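Local coordinates for mandelate racemase/muconate lactonizing protein (Alicyclobacillus acidocaldarius LAA1, PDB 3QLD) that is of unknown function but belongs to the mandelate racemase/muconate lactonizing family of the enolase superfamily, at residues Tyr56-Thr61 against Ser248-Arg253; Val66-His71 against Arg105-Ala110; Gln222-Pro225 against Asp231-Lys234; Val73-Arg78 against Leu98-Gly103. All blocks are in the same frame, centred on the assembly; numbering follows the deposited sequence.

Contact 1 (Tyr56-Thr61 against Ser248-Arg253); sequences YTEECT and SVRSVR. With SO4 (sulfate ion), chain C.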
# COMPACT_ATOMS: atom_id res chain seq x y z
N TYR A 56 8.61 1.46 -7.58
CA TYR A 56 8.63 0.01 -7.41
C TYR A 56 7.58 -0.51 -6.42
O TYR A 56 6.81 -1.42 -6.73
CB TYR A 56 10.05 -0.39 -7.03
CG TYR A 56 10.26 -1.74 -6.36
CD1 TYR A 56 10.11 -2.96 -7.05
CD2 TYR A 56 10.67 -1.81 -5.05
CE1 TYR A 56 10.33 -4.22 -6.43
CE2 TYR A 56 10.87 -3.07 -4.41
CZ TYR A 56 10.72 -4.27 -5.12
OH TYR A 56 10.98 -5.48 -4.47
N THR A 57 7.51 0.09 -5.23
CA THR A 57 6.33 -0.07 -4.41
C THR A 57 5.82 1.31 -3.95
O THR A 57 6.35 2.32 -4.36
CB THR A 57 6.54 -0.95 -3.16
OG1 THR A 57 7.39 -0.26 -2.25
CG2 THR A 57 7.18 -2.35 -3.53
N GLU A 58 4.82 1.31 -3.07
CA GLU A 58 4.11 2.55 -2.69
C GLU A 58 4.91 3.35 -1.66
O GLU A 58 4.64 4.53 -1.47
CB GLU A 58 2.70 2.25 -2.17
CG GLU A 58 2.64 1.55 -0.78
CD GLU A 58 3.05 0.06 -0.79
OE1 GLU A 58 3.14 -0.58 -1.89
OE2 GLU A 58 3.23 -0.48 0.32
N GLU A 59 5.90 2.70 -1.03
CA GLU A 59 6.78 3.40 -0.03
C GLU A 59 7.94 4.13 -0.71
O GLU A 59 8.49 3.68 -1.71
CB GLU A 59 7.24 2.36 1.07
CG GLU A 59 6.04 1.76 1.90
CD GLU A 59 6.60 0.78 2.94
OE1 GLU A 59 7.04 1.29 3.98
OE2 GLU A 59 6.71 -0.42 2.64
N CYS A 60 8.31 5.31 -0.21
CA CYS A 60 9.50 5.90 -0.70
C CYS A 60 10.21 6.51 0.52
O CYS A 60 9.66 6.51 1.66
CB CYS A 60 9.19 6.94 -1.81
SG CYS A 60 8.22 8.44 -1.15
N THR A 61 11.39 7.07 0.29
CA THR A 61 12.24 7.56 1.39
C THR A 61 11.52 8.59 2.23
O THR A 61 11.53 8.53 3.45
CB THR A 61 13.53 8.19 0.92
OG1 THR A 61 14.06 7.37 -0.09
CG2 THR A 61 14.57 8.21 2.11
N SER A 248 4.75 -7.86 -6.96
CA SER A 248 3.38 -8.40 -6.90
C SER A 248 3.07 -9.19 -5.68
O SER A 248 1.90 -9.55 -5.51
CB SER A 248 3.08 -9.27 -8.13
OG SER A 248 2.99 -8.48 -9.30
N VAL A 249 4.09 -9.56 -4.90
CA VAL A 249 3.91 -10.26 -3.67
C VAL A 249 4.54 -9.47 -2.48
O VAL A 249 5.74 -9.55 -2.20
CB VAL A 249 4.52 -11.64 -3.74
CG1 VAL A 249 4.51 -12.23 -2.32
CG2 VAL A 249 3.68 -12.58 -4.76
N ARG A 250 3.67 -8.78 -1.75
CA ARG A 250 4.09 -7.88 -0.66
C ARG A 250 3.83 -8.46 0.72
O ARG A 250 4.15 -7.80 1.71
CB ARG A 250 3.31 -6.55 -0.71
CG ARG A 250 3.10 -5.88 -2.05
CD ARG A 250 4.35 -5.10 -2.48
NE ARG A 250 4.22 -3.99 -3.45
CZ ARG A 250 3.33 -3.82 -4.46
NH1 ARG A 250 2.34 -4.69 -4.72
NH2 ARG A 250 3.45 -2.74 -5.25
N SER A 251 3.16 -9.60 0.81
CA SER A 251 2.74 -10.16 2.09
C SER A 251 2.63 -11.65 1.94
O SER A 251 2.51 -12.16 0.82
CB SER A 251 1.36 -9.66 2.50
OG SER A 251 0.32 -10.22 1.69
N VAL A 252 2.65 -12.35 3.07
CA VAL A 252 2.40 -13.80 3.12
C VAL A 252 1.00 -14.18 2.60
O VAL A 252 0.85 -15.18 1.93
CB VAL A 252 2.69 -14.41 4.54
CG1 VAL A 252 2.66 -15.95 4.53
CG2 VAL A 252 4.08 -13.97 5.02
N ARG A 253 -0.03 -13.37 2.86
CA ARG A 253 -1.36 -13.65 2.29
C ARG A 253 -1.41 -13.54 0.74
O ARG A 253 -2.10 -14.31 0.08
CB ARG A 253 -2.42 -12.73 2.88
CG ARG A 253 -2.84 -13.13 4.33
CD ARG A 253 -3.53 -11.96 5.07
NE ARG A 253 -2.57 -10.88 5.27
CZ ARG A 253 -2.87 -9.59 5.47
NH1 ARG A 253 -4.13 -9.17 5.50
NH2 ARG A 253 -1.88 -8.73 5.62
S SO4 C . 1.11 -11.32 6.35
O1 SO4 C . 0.72 -10.05 6.96
O2 SO4 C . 2.46 -11.20 5.81
O3 SO4 C . 1.17 -12.37 7.36
O4 SO4 C . 0.11 -11.64 5.33
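The methyl CG2 of T57 sits at the edge of the R250 guanidinium, 3.4 Å from NE. This joins the two domains of the enolase-superfamily fold. T57 is in a loop of the N-terminal domain, and R250 follows strand 243-245 of the C-terminal barrel. The T57 and R250 side chains run past each other in opposite directions. On E58, a bend at chi2 (-74°) swings the carboxylate toward the arginine, but OE1 stays 3.9 Å from R250 NE. The E58 carboxylate plane is turned 61° from the guanidinium, and OE1 lies well off the guanidinium plane, so no hydrogen bond forms. The salt bridge is therefore long and works through charge alone. The closer ionic partner of R250 is E226, reached through NH1. Further out, Y56 turns a ring face to CG2 of T57, and its hydroxyl bonds to D246. The backbone O of Y56 accepts a bond from R102 of the second subunit. Just past R250, S251 caps the start of helix 252-261 by bonding to E254 N. A sulfate, probably from the crystallisation liquor, sits at that helix end. V252 N is 3.0 Å from sulfate O2, and R253 NE makes a nearly straight bond (176°) to sulfate O4 at 2.8 Å.

Contact 2 (Val66-His71 against Arg105-Ala110); sequences VMLVHH and RMSVAA. With SO4 (sulfate ion), chain C; SO4 (sulfate ion), chain E; SO4 (sulfate ion), chain D.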
# COMPACT_ATOMS: atom_id res chain seq x y z
N VAL A 66 8.78 9.82 7.60
CA VAL A 66 7.73 10.31 8.51
C VAL A 66 6.94 9.23 9.18
O VAL A 66 6.44 9.42 10.26
CB VAL A 66 6.74 11.39 7.83
CG1 VAL A 66 7.53 12.60 7.40
CG2 VAL A 66 5.99 10.82 6.65
N MSE A 67 6.75 8.11 8.49
CA MSE A 67 6.13 6.94 9.08
C MSE A 67 6.99 6.54 10.31
O MSE A 67 6.44 6.28 11.39
CB MSE A 67 6.03 5.85 7.97
CG MSE A 67 5.39 4.49 8.34
SE MSE A 67 3.66 4.50 9.20
CE MSE A 67 2.88 5.74 8.02
N LEU A 68 8.30 6.50 10.14
CA LEU A 68 9.18 6.05 11.29
C LEU A 68 9.14 7.03 12.46
O LEU A 68 8.81 6.68 13.58
CB LEU A 68 10.61 5.82 10.80
CG LEU A 68 10.72 4.55 9.97
CD1 LEU A 68 11.99 4.58 9.12
CD2 LEU A 68 10.64 3.23 10.85
N VAL A 69 9.41 8.29 12.17
CA VAL A 69 9.42 9.34 13.19
C VAL A 69 8.11 9.52 13.91
O VAL A 69 8.12 9.59 15.15
CB VAL A 69 9.88 10.67 12.53
CG1 VAL A 69 9.76 11.92 13.51
CG2 VAL A 69 11.29 10.55 11.91
N HIS A 70 7.00 9.64 13.16
CA HIS A 70 5.78 10.10 13.77
C HIS A 70 4.81 8.97 14.13
O HIS A 70 3.82 9.24 14.82
CB HIS A 70 5.13 11.22 12.91
CG HIS A 70 5.97 12.45 12.80
ND1 HIS A 70 6.15 13.32 13.87
CD2 HIS A 70 6.72 12.95 11.78
CE1 HIS A 70 6.94 14.31 13.50
NE2 HIS A 70 7.33 14.10 12.25
N HIS A 71 5.07 7.73 13.68
CA HIS A 71 4.15 6.65 13.91
C HIS A 71 4.69 5.34 14.47
O HIS A 71 4.19 4.84 15.51
CB HIS A 71 3.38 6.34 12.61
CG HIS A 71 2.66 7.53 12.08
ND1 HIS A 71 1.38 7.85 12.49
CD2 HIS A 71 3.11 8.59 11.35
CE1 HIS A 71 1.03 9.01 11.94
NE2 HIS A 71 2.07 9.49 11.26
N ARG A 105 5.22 -1.91 4.95
CA ARG A 105 6.04 -3.05 5.37
C ARG A 105 7.54 -2.78 5.39
O ARG A 105 8.24 -3.39 6.21
CB ARG A 105 5.71 -4.28 4.56
CG ARG A 105 4.38 -4.84 5.02
CD ARG A 105 4.06 -6.14 4.22
NE ARG A 105 2.77 -6.73 4.63
CZ ARG A 105 2.64 -7.84 5.36
NH1 ARG A 105 3.71 -8.58 5.74
NH2 ARG A 105 1.42 -8.26 5.69
N MSE A 106 8.04 -1.90 4.51
CA MSE A 106 9.47 -1.60 4.55
C MSE A 106 9.88 -0.80 5.80
O MSE A 106 10.99 -0.99 6.34
CB MSE A 106 9.93 -0.91 3.26
CG MSE A 106 9.80 -1.81 2.01
SE MSE A 106 9.98 -0.68 0.45
CE MSE A 106 9.87 -2.03 -0.94
N SER A 107 8.99 0.09 6.24
CA SER A 107 9.18 0.86 7.50
C SER A 107 9.06 -0.07 8.72
O SER A 107 9.94 -0.06 9.62
CB SER A 107 8.17 2.02 7.60
OG SER A 107 8.67 3.00 6.74
N VAL A 108 8.05 -0.94 8.69
CA VAL A 108 7.86 -1.91 9.75
C VAL A 108 9.10 -2.80 9.85
O VAL A 108 9.62 -3.06 10.95
CB VAL A 108 6.56 -2.75 9.51
CG1 VAL A 108 6.57 -4.02 10.36
CG2 VAL A 108 5.30 -1.92 9.92
N ALA A 109 9.56 -3.27 8.70
CA ALA A 109 10.71 -4.17 8.62
C ALA A 109 11.96 -3.52 9.21
O ALA A 109 12.85 -4.22 9.79
CB ALA A 109 10.99 -4.46 7.19
N ALA A 110 12.11 -2.20 9.02
CA ALA A 110 13.32 -1.57 9.56
C ALA A 110 13.35 -1.67 11.11
O ALA A 110 14.40 -1.94 11.72
CB ALA A 110 13.51 -0.14 9.03
S SO4 C . 1.11 -11.32 6.35
O1 SO4 C . 0.72 -10.05 6.96
O2 SO4 C . 2.46 -11.20 5.81
O3 SO4 C . 1.17 -12.37 7.36
O4 SO4 C . 0.11 -11.64 5.33
S SO4 E . 10.63 15.55 10.33
O1 SO4 E . 11.90 14.89 10.68
O2 SO4 E . 9.84 14.79 9.35
O3 SO4 E . 9.81 15.72 11.54
O4 SO4 E . 10.98 16.86 9.74
S SO4 D . -1.49 -5.19 5.50
O1 SO4 D . -2.06 -4.50 4.34
O2 SO4 D . -1.66 -4.43 6.73
O3 SO4 D . -2.19 -6.45 5.69
O4 SO4 D . -0.06 -5.47 5.28
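M67, a selenomethionine, lays its CG against CB of S107 at 3.8 Å. Its CG is anti to the backbone N (chi1 -180°), which starts the chain toward helix 105-123. A bend at chi2 (51°) then leads SE away. M67 also packs on T63 of the second subunit. L68 comes next and meets the same serine through CD2 and CG. Its CD2 lies 3.6 Å from the carbonyl O of S107, while its CG is 4.1 Å from OG. The two backbones are close here, with the CA atoms of L68 and S107 6.4 Å apart. In the N-terminal domain of this family, helices pack beside an antiparallel sheet. L68 joins the two, since it also touches L8 and I32 of the strands. V69 places CG1 over the centre of the H70 ring. The NE2 of H70 donates to a sulfate O3 at 3.0 Å. H71 is gripped at both ring nitrogens by the second subunit, ND1 by E53 and NE2 by D62. On helix 105-123, the backbone N atoms of M106 and S107 donate to E59, in the loop before helix 61-80. R105 NE donates to O4 of a second sulfate at 3.2 Å.

Contact 3 (Gln222-Pro225 against Asp231-Lys234); sequences QPLP and DLAK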
# COMPACT_ATOMS: atom_id res chain seq x y z
N GLN A 222 8.04 -10.88 -13.27
CA GLN A 222 7.03 -9.78 -13.47
C GLN A 222 6.64 -9.56 -14.92
O GLN A 222 6.81 -8.48 -15.47
CB GLN A 222 7.60 -8.51 -12.80
CG GLN A 222 7.69 -8.59 -11.22
CD GLN A 222 6.35 -8.54 -10.43
OE1 GLN A 222 6.24 -9.16 -9.36
NE2 GLN A 222 5.34 -7.85 -10.97
N PRO A 223 6.09 -10.60 -15.60
CA PRO A 223 5.81 -10.47 -17.00
C PRO A 223 4.68 -9.42 -17.25
O PRO A 223 4.75 -8.66 -18.19
CB PRO A 223 5.31 -11.87 -17.39
CG PRO A 223 4.91 -12.52 -16.18
CD PRO A 223 5.86 -11.99 -15.14
N LEU A 224 3.69 -9.40 -16.38
CA LEU A 224 2.47 -8.59 -16.59
C LEU A 224 2.44 -7.42 -15.58
O LEU A 224 3.15 -7.44 -14.57
CB LEU A 224 1.19 -9.45 -16.46
CG LEU A 224 1.04 -10.65 -17.44
CD1 LEU A 224 -0.26 -11.44 -17.18
CD2 LEU A 224 1.19 -10.21 -18.94
N PRO A 225 1.61 -6.41 -15.87
CA PRO A 225 1.39 -5.39 -14.86
C PRO A 225 0.74 -5.98 -13.65
O PRO A 225 0.18 -7.08 -13.72
CB PRO A 225 0.37 -4.46 -15.51
CG PRO A 225 0.47 -4.70 -16.96
CD PRO A 225 0.76 -6.18 -17.06
N ASP A 231 -5.31 -13.07 -15.21
CA ASP A 231 -4.44 -12.99 -16.41
C ASP A 231 -3.12 -13.67 -16.09
O ASP A 231 -2.56 -14.38 -16.92
CB ASP A 231 -4.17 -11.51 -16.84
CG ASP A 231 -5.47 -10.83 -17.51
OD1 ASP A 231 -6.44 -11.53 -17.80
OD2 ASP A 231 -5.45 -9.63 -17.78
N LEU A 232 -2.60 -13.41 -14.90
CA LEU A 232 -1.36 -14.04 -14.48
C LEU A 232 -1.47 -15.60 -14.36
O LEU A 232 -0.58 -16.38 -14.78
CB LEU A 232 -0.87 -13.40 -13.21
CG LEU A 232 0.58 -13.80 -12.90
CD1 LEU A 232 1.56 -13.30 -14.05
CD2 LEU A 232 0.96 -13.19 -11.59
N ALA A 233 -2.55 -16.04 -13.72
CA ALA A 233 -2.81 -17.46 -13.55
C ALA A 233 -2.88 -18.14 -14.89
O ALA A 233 -2.31 -19.24 -15.08
CB ALA A 233 -4.13 -17.67 -12.76
N LYS A 234 -3.61 -17.53 -15.82
CA LYS A 234 -3.70 -18.09 -17.17
C LYS A 234 -2.37 -18.08 -17.90
O LYS A 234 -2.07 -18.99 -18.63
CB LYS A 234 -4.68 -17.26 -17.96
CG LYS A 234 -5.02 -17.76 -19.32
CD LYS A 234 -5.99 -16.77 -20.00
CE LYS A 234 -7.44 -17.11 -19.66
NZ LYS A 234 -7.78 -16.92 -18.23
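L224 keeps CG beside its backbone N (chi1 -60°) and CD1 fully extended (chi2 179°), which carries CD1 to the backbone of helix 229-238. L232 starts the other way, with CG anti to its backbone N (chi1 -167°), and its chi2 turns CD1 back toward the loop. The two methyls meet, L224 CD1 to L232 CD1, at 4.1 Å. L224 CD1 also lies against the peptide between D231 and L232. It is 3.7 Å from D231 O and 3.8 Å from L232 N. The CB of D231 adds a further carbon contact to this methyl at 3.9 Å. The segments belong to one beta-alpha-beta unit of the TIM-barrel domain. Residues 222-225 leave strand 220-221, helix 229-238 follows, and the chain returns in the neighbouring parallel strand 243-245. P223 crosses L232 at about a right angle and offers its ring CG to L232 CD1 at 4.0 Å. The same proline touches V243, and L232 touches L245, so both also face the returning strand. L235, about one turn further along the helix, contacts P223 and L224. The Q222 amide bonds to the chain just beyond strand 243-245, with OE1 accepting from D246 N and NE2 bonded to S248 OG.

Contact 4 (Val73-Arg78 against Leu98-Gly103); sequences VPRFAR and LRDVRG. With SO4 (sulfate ion), chain D.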
# COMPACT_ATOMS: atom_id res chain seq x y z
N VAL A 73 8.10 4.54 15.43
CA VAL A 73 9.00 4.66 16.61
C VAL A 73 8.22 4.94 17.89
O VAL A 73 8.47 4.26 18.93
CB VAL A 73 10.24 5.56 16.34
CG1 VAL A 73 11.11 5.75 17.62
CG2 VAL A 73 11.04 4.91 15.25
N PRO A 74 7.20 5.83 17.84
CA PRO A 74 6.40 6.00 19.06
C PRO A 74 5.69 4.74 19.50
O PRO A 74 5.62 4.44 20.71
CB PRO A 74 5.40 7.09 18.66
CG PRO A 74 6.24 7.95 17.75
CD PRO A 74 6.86 6.87 16.85
N ARG A 75 5.22 3.96 18.55
CA ARG A 75 4.51 2.73 18.86
C ARG A 75 5.45 1.73 19.47
O ARG A 75 5.02 0.95 20.35
CB ARG A 75 3.85 2.12 17.63
CG ARG A 75 2.45 2.74 17.32
CD ARG A 75 2.03 2.12 15.99
NE ARG A 75 0.68 2.51 15.65
CZ ARG A 75 0.32 3.69 15.15
NH1 ARG A 75 1.22 4.65 14.96
NH2 ARG A 75 -0.99 3.91 14.88
N PHE A 76 6.69 1.71 18.96
CA PHE A 76 7.73 0.79 19.43
C PHE A 76 8.18 1.16 20.86
O PHE A 76 8.33 0.27 21.68
CB PHE A 76 8.88 0.77 18.41
CG PHE A 76 10.09 0.00 18.83
CD1 PHE A 76 11.36 0.63 18.85
CD2 PHE A 76 10.00 -1.35 19.18
CE1 PHE A 76 12.47 -0.04 19.21
CE2 PHE A 76 11.13 -2.04 19.60
CZ PHE A 76 12.38 -1.40 19.59
N ALA A 77 8.35 2.44 21.15
CA ALA A 77 8.63 2.93 22.52
C ALA A 77 7.53 2.52 23.48
O ALA A 77 7.80 2.10 24.59
CB ALA A 77 8.75 4.45 22.52
N ARG A 78 6.28 2.64 23.05
CA ARG A 78 5.17 2.28 23.93
C ARG A 78 5.29 0.80 24.29
O ARG A 78 5.14 0.43 25.47
CB ARG A 78 3.81 2.62 23.29
CG ARG A 78 2.55 2.36 24.18
CD ARG A 78 1.22 2.76 23.43
NE ARG A 78 0.82 1.73 22.45
CZ ARG A 78 0.38 1.97 21.20
NH1 ARG A 78 0.28 3.22 20.74
NH2 ARG A 78 0.04 0.96 20.39
N LEU A 98 3.29 -3.16 16.36
CA LEU A 98 2.88 -2.45 15.13
C LEU A 98 1.68 -3.13 14.48
O LEU A 98 1.36 -2.84 13.31
CB LEU A 98 4.04 -2.40 14.15
CG LEU A 98 5.35 -1.81 14.71
CD1 LEU A 98 6.49 -1.89 13.63
CD2 LEU A 98 5.17 -0.39 15.21
N ARG A 99 1.01 -4.02 15.23
CA ARG A 99 -0.02 -4.86 14.60
C ARG A 99 -1.19 -4.03 14.03
O ARG A 99 -1.84 -4.51 13.12
CB ARG A 99 -0.55 -5.93 15.57
CG ARG A 99 -1.32 -5.30 16.76
CD ARG A 99 -1.32 -6.20 17.98
NE ARG A 99 -2.28 -5.78 19.00
CZ ARG A 99 -2.25 -6.18 20.27
NH1 ARG A 99 -1.29 -7.00 20.71
NH2 ARG A 99 -3.18 -5.75 21.13
N ASP A 100 -1.45 -2.82 14.53
CA ASP A 100 -2.54 -1.98 14.03
C ASP A 100 -2.20 -1.14 12.82
O ASP A 100 -3.06 -0.44 12.34
CB ASP A 100 -3.06 -1.00 15.07
CG ASP A 100 -2.03 0.09 15.47
OD1 ASP A 100 -0.81 -0.19 15.54
OD2 ASP A 100 -2.44 1.24 15.78
N VAL A 101 -0.95 -1.13 12.40
CA VAL A 101 -0.54 -0.42 11.15
C VAL A 101 -0.88 -1.28 9.91
O VAL A 101 -0.47 -2.48 9.80
CB VAL A 101 0.96 -0.13 11.16
CG1 VAL A 101 1.40 0.45 9.82
CG2 VAL A 101 1.32 0.85 12.33
N ARG A 102 -1.54 -0.67 8.93
CA ARG A 102 -1.67 -1.32 7.62
C ARG A 102 -0.51 -1.02 6.72
O ARG A 102 0.02 0.09 6.74
CB ARG A 102 -2.98 -0.96 6.94
CG ARG A 102 -4.15 -0.83 7.88
CD ARG A 102 -4.71 -2.14 8.47
NE ARG A 102 -4.41 -3.27 7.63
CZ ARG A 102 -5.29 -3.95 6.91
NH1 ARG A 102 -6.60 -3.65 6.96
NH2 ARG A 102 -4.86 -4.97 6.16
N GLY A 103 -0.13 -2.02 5.94
CA GLY A 103 0.94 -1.89 4.96
C GLY A 103 2.21 -1.36 5.59
O GLY A 103 2.55 -1.77 6.76
S SO4 D . -1.49 -5.19 5.50
O1 SO4 D . -2.06 -4.50 4.34
O2 SO4 D . -1.66 -4.43 6.73
O3 SO4 D . -2.19 -6.45 5.69
O4 SO4 D . -0.06 -5.47 5.28
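L98 sets CD2 against CB of R75, 3.7 Å away, at the foot of the arginine side chain. It also packs on V108 and L72, so it sits among the helices of the N-terminal domain. L98 opens a type I beta turn, closed by V101 N bonding to L98 O. The turn presents D100 to helix 61-80. The CG of D100 stands between the backbone N and the carbonyl carbon (chi1 67°), and the carboxylate meets R75 coming from the opposite direction. The grip is side-on. R75 NE donates to OD1 of D100 at 3.1 Å, meeting it on the syn side, and NE also makes a weak bond to OD2. R75 NH2 donates to D100 OD2 at 3.2 Å (157°), arriving from above the carboxylate plane. Both oxygens lie close to the guanidinium plane, although the two flat groups are 36° apart. V101 then places CG2 over one face of the guanidinium, 3.8 Å from NE. Beyond the turn, R102 and G103 bind a sulfate, with G103 N 3.0 Å from O2. The NH1 of R75 goes to the carbonyl O of H71, and NH2 has a second partner in E53 of the second subunit. With every guanidinium nitrogen engaged, the group is fixed in its rotation. Its positive charge is probably balanced by D100 and E53, which ties turn, helix and subunit interface together.

How the contacts relate
Contacts 2 and 3 are buried and rest on van der Waals packing, with no hydrogen bond between their segments. Contact 3 is largely apolar, while contact 2 centres on a serine. Contacts 1 and 4 are only partly buried, and each pairs an arginine with a carboxylate. The pairing is long and without a hydrogen bond in contact 1 but direct and bidentate in contact 4. Contacts 2 and 4 share helix 61-80, and their centres are 8 Å apart. Both lie in the N-terminal domain. Contact 3 lies wholly in the barrel, about 30 Å from contact 2 between centres. Contact 1 bridges the two domains and touches both contact 2 and contact 3. Contacts 1, 2 and 4 all reach the second subunit through charged or polar groups.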